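PDB 2EB0: manganese-dependent inorganic pyrophosphatase from Methanocaldococcus jannaschii, which catalyses the manganese-dependent hydrolysis of diphosphate to two phosphate ions, as a class C (family II) inorganic pyrophosphatase. Local coordinates for residues A114-K119 with D123-K128. Numbering follows the deposited sequence.
Sequences AELYFK and DLIGGK
L116, near the C-terminal end of helix 109-118, meets L124 and I125, shortly after in the chain. One methyl of L116 does most of the touching. Its CD1 sits against the fork of I125, 3.7 Å from I125 CD1 and 3.8 Å from I125 CG2. The other methyl, CD2, makes a looser contact with L124 CD1 at 4.4 Å. The two leucine branches are thus shared between neighbouring residues of 123-128. I125 has CG1 between its backbone N and carbonyl carbon (chi1 65°), while CG2 lies anti to the carbonyl carbon. Both branches therefore reach L116 CD1. The L116 and I125 side chains cross at a slant.

L116 CA and L124 CA, the nearest CA pair across the two segments, are 8.0 Å apart, and only side chains bridge them. L124 belongs to a short 3-10 turn. A CB at G126 (phi 110°) would jam against I125 O, so the bend calls for glycine. Strand 100-103, at the edge of the parallel sheet of the DHH domain, adds Y102 against L116 and L100 against I125. L124 of the second subunit also packs on L116. K119 forms a salt bridge with D123 of that subunit, and D123 one with its K119.

All three touching residues are buried at the dimer interface, and no hydrogen bond spans them. Hydrocarbon fit and water exclusion thus hold the loop to the helix.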
# COMPACT_ATOMS: atom_id res chain seq x y z
N ALA B 114 4.76 17.57 -0.69
CA ALA B 114 5.22 18.78 -0.04
C ALA B 114 5.78 18.50 1.35
O ALA B 114 6.79 19.10 1.76
CB ALA B 114 4.07 19.79 0.06
N GLU B 115 5.14 17.59 2.07
CA GLU B 115 5.61 17.27 3.41
C GLU B 115 6.98 16.64 3.32
O GLU B 115 7.84 16.87 4.17
CB GLU B 115 4.65 16.34 4.13
CG GLU B 115 5.21 15.84 5.45
CD GLU B 115 4.24 14.96 6.20
OE1 GLU B 115 3.65 14.07 5.58
OE2 GLU B 115 4.09 15.16 7.43
N LEU B 116 7.19 15.83 2.29
CA LEU B 116 8.50 15.21 2.13
C LEU B 116 9.50 16.29 1.79
O LEU B 116 10.65 16.27 2.25
CB LEU B 116 8.47 14.17 1.01
CG LEU B 116 7.74 12.87 1.34
CD1 LEU B 116 7.89 11.91 0.17
CD2 LEU B 116 8.35 12.27 2.62
N TYR B 117 9.07 17.24 0.97
CA TYR B 117 9.95 18.31 0.56
C TYR B 117 10.46 19.17 1.70
O TYR B 117 11.66 19.34 1.86
CB TYR B 117 9.27 19.19 -0.48
CG TYR B 117 10.09 20.40 -0.81
CD1 TYR B 117 9.77 21.65 -0.29
CD2 TYR B 117 11.22 20.29 -1.61
CE1 TYR B 117 10.55 22.76 -0.55
CE2 TYR B 117 12.01 21.39 -1.88
CZ TYR B 117 11.67 22.62 -1.35
OH TYR B 117 12.45 23.72 -1.62
N PHE B 118 9.54 19.72 2.48
CA PHE B 118 9.94 20.59 3.58
C PHE B 118 10.71 19.88 4.68
O PHE B 118 11.50 20.51 5.39
CB PHE B 118 8.72 21.31 4.14
CG PHE B 118 8.15 22.33 3.19
CD1 PHE B 118 6.86 22.18 2.67
CD2 PHE B 118 8.90 23.45 2.82
CE1 PHE B 118 6.33 23.13 1.79
CE2 PHE B 118 8.38 24.41 1.95
CZ PHE B 118 7.09 24.25 1.43
N LYS B 119 10.49 18.58 4.84
CA LYS B 119 11.24 17.84 5.85
C LYS B 119 12.62 17.48 5.31
O LYS B 119 13.40 16.80 5.98
CB LYS B 119 10.49 16.56 6.25
CG LYS B 119 9.21 16.80 7.02
CD LYS B 119 8.50 15.50 7.36
CE LYS B 119 9.35 14.64 8.27
NZ LYS B 119 9.60 15.34 9.55
N ASP B 123 14.36 12.62 -0.87
CA ASP B 123 15.22 11.53 -1.32
C ASP B 123 14.71 10.17 -0.83
O ASP B 123 15.17 9.13 -1.30
CB ASP B 123 16.66 11.77 -0.85
CG ASP B 123 16.76 11.95 0.66
OD1 ASP B 123 15.90 12.64 1.24
OD2 ASP B 123 17.71 11.40 1.26
N LEU B 124 13.77 10.19 0.10
CA LEU B 124 13.18 8.95 0.61
C LEU B 124 12.44 8.21 -0.50
O LEU B 124 12.32 6.98 -0.45
CB LEU B 124 12.20 9.24 1.75
CG LEU B 124 12.76 9.29 3.18
CD1 LEU B 124 11.67 9.76 4.14
CD2 LEU B 124 13.27 7.92 3.59
N ILE B 125 11.92 8.95 -1.49
CA ILE B 125 11.21 8.30 -2.58
C ILE B 125 11.94 8.43 -3.91
O ILE B 125 11.37 8.18 -4.97
CB ILE B 125 9.76 8.84 -2.74
CG1 ILE B 125 9.76 10.31 -3.14
CG2 ILE B 125 9.00 8.65 -1.43
CD1 ILE B 125 8.36 10.88 -3.33
N GLY B 126 13.21 8.81 -3.85
CA GLY B 126 14.00 8.96 -5.06
C GLY B 126 14.35 10.39 -5.43
O GLY B 126 15.11 10.61 -6.37
N GLY B 127 13.79 11.35 -4.70
CA GLY B 127 14.04 12.76 -4.97
C GLY B 127 15.51 13.14 -5.04
O GLY B 127 16.35 12.47 -4.45
N LYS B 128 15.82 14.22 -5.75
CA LYS B 128 17.20 14.66 -5.91
C LYS B 128 17.53 15.97 -5.19
O LYS B 128 18.38 16.73 -5.64
CB LYS B 128 17.54 14.80 -7.40
CG LYS B 128 17.15 13.60 -8.24
CD LYS B 128 17.82 12.33 -7.75
CE LYS B 128 17.37 11.12 -8.56
NZ LYS B 128 18.03 9.87 -8.09